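Local coordinates for nitronate monooxygenase family protein (Pseudomonas aeruginosa, PDB 4QIT), which uses FMN and molecular oxygen to oxidatively denitrify alkyl nitronates, with the toxin propionate 3-nitronate as its best substrate, at residues A[23-34]-A[244-255]. The protein carries 1 engineered substitution. Sequence-based numbering, arbitrary orientation.
With FMN (flavin mononucleotide), chain C.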
ATOM      1  N   GLN A  23      11.771 -14.894 -10.000  1.00  8.20           N
ATOM      2  CA  GLN A  23      12.663 -14.271  -9.029  1.00  8.50           C
ATOM      3  C   GLN A  23      13.039 -12.914  -9.603  1.00  9.71           C
ATOM      4  O   GLN A  23      13.568 -12.839 -10.705  1.00 10.08           O
ATOM      5  CB  GLN A  23      13.898 -15.141  -8.756  1.00 10.32           C
ATOM      6  CG  GLN A  23      15.141 -14.373  -8.285  1.00  9.59           C
ATOM      7  CD  GLN A  23      16.137 -14.149  -9.414  1.00 11.44           C
ATOM      8  OE1 GLN A  23      16.447 -15.078 -10.172  1.00 10.73           O
ATOM      9  NE2 GLN A  23      16.628 -12.918  -9.547  1.00 10.41           N
ATOM     10  N   ALA A  24      12.728 -11.844  -8.874  1.00  8.11           N
ATOM     11  CA  ALA A  24      12.847 -10.496  -9.428  1.00  9.70           C
ATOM     12  C   ALA A  24      14.272 -10.128  -9.810  1.00  9.42           C
ATOM     13  O   ALA A  24      15.218 -10.434  -9.080  1.00 10.04           O
ATOM     14  CB  ALA A  24      12.282  -9.465  -8.450  1.00  9.60           C
ATOM     15  N   PRO A  25      14.433  -9.460 -10.959  1.00 10.74           N
ATOM     16  CA  PRO A  25      15.746  -8.885 -11.232  1.00  9.16           C
ATOM     17  C   PRO A  25      15.988  -7.810 -10.203  1.00 11.57           C
ATOM     18  O   PRO A  25      15.078  -7.050  -9.858  1.00 12.95           O
ATOM     19  CB  PRO A  25      15.585  -8.247 -12.614  1.00 11.79           C
ATOM     20  CG  PRO A  25      14.118  -8.051 -12.791  1.00 14.51           C
ATOM     21  CD  PRO A  25      13.432  -9.114 -11.981  1.00 10.52           C
ATOM     22  N   MET A  26      17.199  -7.793  -9.679  1.00 11.19           N
ATOM     23  CA  MET A  26      17.541  -6.922  -8.578  1.00 13.08           C
ATOM     24  C   MET A  26      18.950  -6.439  -8.776  1.00 12.39           C
ATOM     25  O   MET A  26      19.898  -7.137  -8.426  1.00 13.15           O
ATOM     26  CB  MET A  26      17.413  -7.675  -7.248  1.00 12.91           C
ATOM     27  CG  MET A  26      15.976  -8.052  -6.886  1.00 12.69           C
ATOM     28  SD  MET A  26      15.882  -8.896  -5.298  1.00 12.99           S
ATOM     29  CE  MET A  26      16.405 -10.557  -5.756  1.00 12.09           C
ATOM     30  N   LEU A  27      19.096  -5.245  -9.342  1.00 12.55           N
ATOM     31  CA  LEU A  27      20.421  -4.752  -9.664  1.00 12.69           C
ATOM     32  C   LEU A  27      21.282  -4.681  -8.400  1.00 16.87           C
ATOM     33  O   LEU A  27      20.877  -4.088  -7.394  1.00 15.30           O
ATOM     34  CB  LEU A  27      20.335  -3.401 -10.385  1.00 13.65           C
ATOM     35  CG  LEU A  27      21.634  -2.858 -10.982  1.00 15.58           C
ATOM     36  CD1 LEU A  27      22.223  -3.807 -12.015  1.00 16.47           C
ATOM     37  CD2 LEU A  27      21.352  -1.493 -11.609  1.00 18.15           C
ATOM     38  N   GLY A  28      22.439  -5.344  -8.446  1.00 15.00           N
ATOM     39  CA  GLY A  28      23.341  -5.422  -7.310  1.00 14.09           C
ATOM     40  C   GLY A  28      23.087  -6.597  -6.377  1.00 15.59           C
ATOM     41  O   GLY A  28      23.872  -6.846  -5.461  1.00 15.34           O
ATOM     42  N   VAL A  29      21.991  -7.318  -6.601  1.00 13.27           N
ATOM     43  CA  VAL A  29      21.623  -8.440  -5.727  1.00 12.60           C
ATOM     44  C   VAL A  29      21.418  -9.747  -6.497  1.00 11.52           C
ATOM     45  O   VAL A  29      21.931 -10.801  -6.097  1.00 13.46           O
ATOM     46  CB  VAL A  29      20.366  -8.123  -4.903  1.00 13.09           C
ATOM     47  CG1 VAL A  29      19.951  -9.342  -4.086  1.00 14.11           C
ATOM     48  CG2 VAL A  29      20.619  -6.932  -3.990  1.00 18.94           C
ATOM     49  N   SER A  30      20.674  -9.701  -7.599  1.00 11.25           N
ATOM     50  CA  SER A  30      20.576 -10.893  -8.423  1.00  9.57           C
ATOM     51  C   SER A  30      21.917 -11.162  -9.102  1.00 13.21           C
ATOM     52  O   SER A  30      22.738 -10.248  -9.285  1.00 14.45           O
ATOM     53  CB  SER A  30      19.421 -10.810  -9.425  1.00 12.87           C
ATOM     54  OG  SER A  30      19.435  -9.611 -10.173  1.00 12.91           O
ATOM     55  N   THR A  31      22.147 -12.428  -9.439  1.00 12.12           N
ATOM     56  CA  THR A  31      23.394 -12.871 -10.055  1.00 13.77           C
ATOM     57  C   THR A  31      23.043 -13.969 -11.044  1.00 13.83           C
ATOM     58  O   THR A  31      21.951 -14.530 -10.971  1.00 11.82           O
ATOM     59  CB  THR A  31      24.319 -13.502  -9.007  1.00 12.74           C
ATOM     60  OG1 THR A  31      23.667 -14.660  -8.457  1.00 12.65           O
ATOM     61  CG2 THR A  31      24.664 -12.510  -7.898  1.00 13.77           C
ATOM     62  N   PRO A  32      23.964 -14.300 -11.968  1.00 13.50           N
ATOM     63  CA  PRO A  32      23.714 -15.481 -12.799  1.00 13.51           C
ATOM     64  C   PRO A  32      23.466 -16.758 -11.985  1.00 12.02           C
ATOM     65  O   PRO A  32      22.611 -17.559 -12.382  1.00 12.46           O
ATOM     66  CB  PRO A  32      24.996 -15.592 -13.631  1.00 14.03           C
ATOM     67  CG  PRO A  32      25.436 -14.169 -13.787  1.00 17.23           C
ATOM     68  CD  PRO A  32      25.148 -13.549 -12.428  1.00 14.30           C
ATOM     69  N   ALA A  33      24.179 -16.948 -10.876  1.00 12.15           N
ATOM     70  CA  ALA A  33      23.956 -18.121 -10.032  1.00 13.34           C
ATOM     71  C   ALA A  33      22.530 -18.160  -9.468  1.00 13.68           C
ATOM     72  O   ALA A  33      21.896 -19.214  -9.462  1.00 12.16           O
ATOM     73  CB  ALA A  33      24.980 -18.183  -8.907  1.00 13.81           C
ATOM     74  N   LEU A  34      22.032 -17.016  -8.997  1.00 12.73           N
ATOM     75  CA  LEU A  34      20.679 -16.960  -8.442  1.00 12.21           C
ATOM     76  C   LEU A  34      19.642 -17.248  -9.526  1.00 11.38           C
ATOM     77  O   LEU A  34      18.735 -18.068  -9.328  1.00 11.75           O
ATOM     78  CB  LEU A  34      20.409 -15.595  -7.787  1.00  9.96           C
ATOM     79  CG  LEU A  34      18.970 -15.422  -7.297  1.00 10.38           C
ATOM     80  CD1 LEU A  34      18.640 -16.434  -6.222  1.00 13.55           C
ATOM     81  CD2 LEU A  34      18.755 -14.005  -6.778  1.00 11.79           C
ATOM     82  N   MET A 244       8.933 -12.014  -7.214  1.00  8.33           N
ATOM     83  CA  MET A 244       9.348 -11.941  -5.816  1.00  7.24           C
ATOM     84  C   MET A 244      10.815 -11.561  -5.724  1.00  8.11           C
ATOM     85  O   MET A 244      11.669 -12.260  -6.267  1.00  9.82           O
ATOM     86  CB  MET A 244       9.116 -13.304  -5.138  1.00  7.89           C
ATOM     87  CG  MET A 244       7.642 -13.684  -5.045  1.00  9.60           C
ATOM     88  SD  MET A 244       7.354 -15.398  -4.568  1.00 10.29           S
ATOM     89  CE  MET A 244       7.963 -15.363  -2.891  1.00 10.86           C
ATOM     90  N   GLY A 245      11.103 -10.446  -5.054  1.00  7.93           N
ATOM     91  CA  GLY A 245      12.468  -9.984  -4.892  1.00  9.24           C
ATOM     92  C   GLY A 245      12.998 -10.245  -3.490  1.00  8.98           C
ATOM     93  O   GLY A 245      13.946 -11.015  -3.298  1.00  9.15           O
ATOM     94  N   THR A 246      12.378  -9.597  -2.507  1.00  7.73           N
ATOM     95  CA  THR A 246      12.849  -9.671  -1.124  1.00  8.12           C
ATOM     96  C   THR A 246      13.028 -11.115  -0.648  1.00  9.20           C
ATOM     97  O   THR A 246      14.002 -11.434   0.039  1.00  9.88           O
ATOM     98  CB  THR A 246      11.882  -8.921  -0.196  1.00  7.73           C
ATOM     99  OG1 THR A 246      11.800  -7.559  -0.630  1.00  9.84           O
ATOM    100  CG2 THR A 246      12.368  -8.944   1.247  1.00  9.92           C
ATOM    101  N   ALA A 247      12.120 -11.996  -1.061  1.00  8.05           N
ATOM    102  CA  ALA A 247      12.198 -13.411  -0.660  1.00  8.39           C
ATOM    103  C   ALA A 247      13.503 -14.098  -1.077  1.00 10.48           C
ATOM    104  O   ALA A 247      13.923 -15.067  -0.423  1.00 10.95           O
ATOM    105  CB  ALA A 247      11.014 -14.179  -1.193  1.00  8.95           C
ATOM    106  N   PHE A 248      14.143 -13.606  -2.140  1.00 10.22           N
ATOM    107  CA  PHE A 248      15.357 -14.243  -2.663  1.00  9.01           C
ATOM    108  C   PHE A 248      16.649 -13.558  -2.233  1.00  9.98           C
ATOM    109  O   PHE A 248      17.737 -14.047  -2.534  1.00 10.71           O
ATOM    110  CB  PHE A 248      15.310 -14.386  -4.194  1.00  9.38           C
ATOM    111  CG  PHE A 248      14.322 -15.417  -4.671  1.00  9.39           C
ATOM    112  CD1 PHE A 248      14.688 -16.754  -4.761  1.00  9.73           C
ATOM    113  CD2 PHE A 248      13.023 -15.058  -4.982  1.00 10.84           C
ATOM    114  CE1 PHE A 248      13.788 -17.718  -5.187  1.00 11.42           C
ATOM    115  CE2 PHE A 248      12.109 -16.011  -5.410  1.00 11.72           C
ATOM    116  CZ  PHE A 248      12.494 -17.347  -5.502  1.00 11.73           C
ATOM    117  N   VAL A 249      16.541 -12.440  -1.519  1.00 10.16           N
ATOM    118  CA  VAL A 249      17.729 -11.679  -1.129  1.00 10.70           C
ATOM    119  C   VAL A 249      18.697 -12.476  -0.251  1.00  9.87           C
ATOM    120  O   VAL A 249      19.917 -12.430  -0.444  1.00 10.81           O
ATOM    121  CB  VAL A 249      17.348 -10.344  -0.452  1.00  9.60           C
ATOM    122  CG1 VAL A 249      18.577  -9.665   0.121  1.00 12.68           C
ATOM    123  CG2 VAL A 249      16.662  -9.427  -1.472  1.00 12.94           C
ATOM    124  N   LEU A 250      18.145 -13.216   0.706  1.00 10.00           N
ATOM    125  CA  LEU A 250      18.956 -14.016   1.626  1.00 10.50           C
ATOM    126  C   LEU A 250      19.494 -15.324   1.042  1.00 10.47           C
ATOM    127  O   LEU A 250      20.255 -16.032   1.712  1.00 11.74           O
ATOM    128  CB  LEU A 250      18.176 -14.306   2.909  1.00  9.84           C
ATOM    129  CG  LEU A 250      17.788 -13.087   3.740  1.00 11.87           C
ATOM    130  CD1 LEU A 250      16.987 -13.549   4.936  1.00 11.74           C
ATOM    131  CD2 LEU A 250      19.017 -12.313   4.196  1.00 14.92           C
ATOM    132  N   CYS A 251      19.104 -15.652  -0.185  1.00 11.26           N
ATOM    133  CA  CYS A 251      19.637 -16.856  -0.830  1.00 10.35           C
ATOM    134  C   CYS A 251      21.147 -16.714  -0.933  1.00 12.69           C
ATOM    135  O   CYS A 251      21.655 -15.626  -1.197  1.00 10.54           O
ATOM    136  CB  CYS A 251      19.050 -17.051  -2.227  1.00 10.83           C
ATOM    137  SG  CYS A 251      17.290 -17.402  -2.242  1.00 11.92           S
ATOM    138  N   PRO A 252      21.876 -17.811  -0.707  1.00 11.78           N
ATOM    139  CA  PRO A 252      23.341 -17.781  -0.761  1.00 11.41           C
ATOM    140  C   PRO A 252      23.853 -17.418  -2.155  1.00 13.23           C
ATOM    141  O   PRO A 252      24.979 -16.917  -2.280  1.00 14.65           O
ATOM    142  CB  PRO A 252      23.736 -19.219  -0.385  1.00 14.41           C
ATOM    143  CG  PRO A 252      22.523 -20.037  -0.686  1.00 15.46           C
ATOM    144  CD  PRO A 252      21.369 -19.140  -0.332  1.00 13.80           C
ATOM    145  N   GLU A 253      23.034 -17.651  -3.177  1.00 12.59           N
ATOM    146  CA  GLU A 253      23.403 -17.338  -4.557  1.00 11.84           C
ATOM    147  C   GLU A 253      23.335 -15.846  -4.879  1.00 12.51           C
ATOM    148  O   GLU A 253      23.885 -15.416  -5.882  1.00 13.85           O
ATOM    149  CB  GLU A 253      22.505 -18.102  -5.534  1.00 12.87           C
ATOM    150  CG  GLU A 253      22.607 -19.629  -5.452  1.00 14.59           C
ATOM    151  CD  GLU A 253      21.744 -20.243  -4.363  1.00 16.12           C
ATOM    152  OE1 GLU A 253      20.989 -19.511  -3.680  1.00 14.75           O
ATOM    153  OE2 GLU A 253      21.810 -21.486  -4.185  1.00 16.66           O
ATOM    154  N   SER A 254      22.655 -15.055  -4.050  1.00 11.16           N
ATOM    155  CA  SER A 254      22.559 -13.623  -4.332  1.00 11.08           C
ATOM    156  C   SER A 254      23.871 -12.921  -3.993  1.00 10.53           C
ATOM    157  O   SER A 254      24.729 -13.494  -3.309  1.00 14.12           O
ATOM    158  CB  SER A 254      21.415 -12.982  -3.541  1.00 11.21           C
ATOM    159  OG  SER A 254      21.870 -12.517  -2.283  1.00 11.73           O
ATOM    160  N   SER A 255      24.034 -11.681  -4.456  1.00 12.66           N
ATOM    161  CA  SER A 255      25.231 -10.919  -4.116  1.00 13.09           C
ATOM    162  C   SER A 255      25.023  -9.894  -2.998  1.00 13.30           C
ATOM    163  O   SER A 255      25.810  -8.957  -2.860  1.00 14.70           O
ATOM    164  CB  SER A 255      25.816 -10.229  -5.354  1.00 14.63           C
ATOM    165  OG  SER A 255      24.856  -9.386  -5.963  1.00 15.68           O
TER
HETATM  166  N1  FMN C 401      13.110  -4.097 -10.342  1.00 26.23           N
HETATM  167  C2  FMN C 401      13.691  -3.814 -11.571  1.00 22.75           C
HETATM  168  O2  FMN C 401      12.970  -3.649 -12.546  1.00 31.43           O
HETATM  169  N3  FMN C 401      15.058  -3.744 -11.723  1.00 21.59           N
HETATM  170  C4  FMN C 401      15.858  -3.930 -10.616  1.00 21.28           C
HETATM  171  O4  FMN C 401      17.081  -3.864 -10.698  1.00 20.96           O
HETATM  172  C4A FMN C 401      15.283  -4.201  -9.387  1.00 27.42           C
HETATM  173  N5  FMN C 401      16.109  -4.377  -8.308  1.00 27.68           N
HETATM  174  C5A FMN C 401      15.586  -4.668  -7.072  1.00 23.83           C
HETATM  175  C6  FMN C 401      16.463  -4.852  -6.012  1.00 22.71           C
HETATM  176  C7  FMN C 401      15.988  -5.160  -4.754  1.00 21.93           C
HETATM  177  C7M FMN C 401      17.002  -5.367  -3.664  1.00 23.97           C
HETATM  178  C8  FMN C 401      14.613  -5.260  -4.540  1.00 21.00           C
HETATM  179  C8M FMN C 401      14.082  -5.574  -3.171  1.00 22.62           C
HETATM  180  C9  FMN C 401      13.732  -5.067  -5.611  1.00 23.22           C
HETATM  181  C9A FMN C 401      14.213  -4.773  -6.892  1.00 24.50           C
HETATM  182  N10 FMN C 401      13.363  -4.583  -7.983  1.00 25.57           N
HETATM  183  C10 FMN C 401      13.905  -4.289  -9.232  1.00 24.26           C
HETATM  184  C1' FMN C 401      11.868  -4.660  -7.805  1.00 23.08           C
HETATM  185  C2' FMN C 401      11.298  -6.036  -8.101  1.00 23.73           C
HETATM  186  O2' FMN C 401      11.263  -6.236  -9.491  1.00 23.23           O
HETATM  187  C3' FMN C 401       9.874  -6.164  -7.577  1.00 20.65           C
HETATM  188  O3' FMN C 401       9.082  -5.046  -7.914  1.00 19.08           O
HETATM  189  C4' FMN C 401       9.946  -6.242  -6.068  1.00 18.01           C
HETATM  190  O4' FMN C 401      11.098  -6.970  -5.686  1.00 20.42           O
HETATM  191  C5' FMN C 401       8.716  -6.975  -5.562  1.00 17.85           C
HETATM  192  O5' FMN C 401       8.653  -6.661  -4.204  1.00 10.56           O
HETATM  193  P   FMN C 401       9.079  -7.708  -3.085  1.00  7.93           P
HETATM  194  O1P FMN C 401       8.991  -9.104  -3.642  1.00 10.49           O
HETATM  195  O2P FMN C 401       8.176  -7.472  -1.913  1.00  8.78           O
HETATM  196  O3P FMN C 401      10.501  -7.379  -2.769  1.00 10.36           O
HETATM  197  O   HOH W   1      25.126  -8.640  -8.685  1.00 20.09           O
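Q23 CB sits over the centre of one face of the F248 ring, 3.9 Å from the centroid in a CH-pi contact. Q23 CG, anti to the backbone N (chi1 154°), lies over F248 CG at 3.8 Å before a bend carries the amide away to A24 O. L34 CD1 approaches the same ring obliquely and also meets C251 CB. The thioether of M26 fills the hollow between G245 and V249: SD rests 3.5 Å from G245 O and also touches V249 CG2. With no side chain, G245 lets A24 CB come to 3.6 Å from its CA, M26 SD lie alongside, and the ribityl O4' of FMN pass close by. Farther along, V29 CG1 packs on S254 CB, and E253 CB nestles against L34 CA at the start of helix 32-41.

Polar bonds pin both ends. A24 N donates to M244 O, joining the first and last strands of the TIM barrel, while S255 N reaches a lone pair of V29 O (2.8 Å). T31 OG1 donates to E253 O at 2.7 Å and accepts from L34 N, capping the helix. S255 OG donates to G28 O and accepts from a water that also bonds S30 O.

The bonds and packing thus couple two FMN-binding segments: L27 N donates to flavin O4, whereas G245 N and T246 hold the phosphate, consistent with a fixed placement of the cofactor.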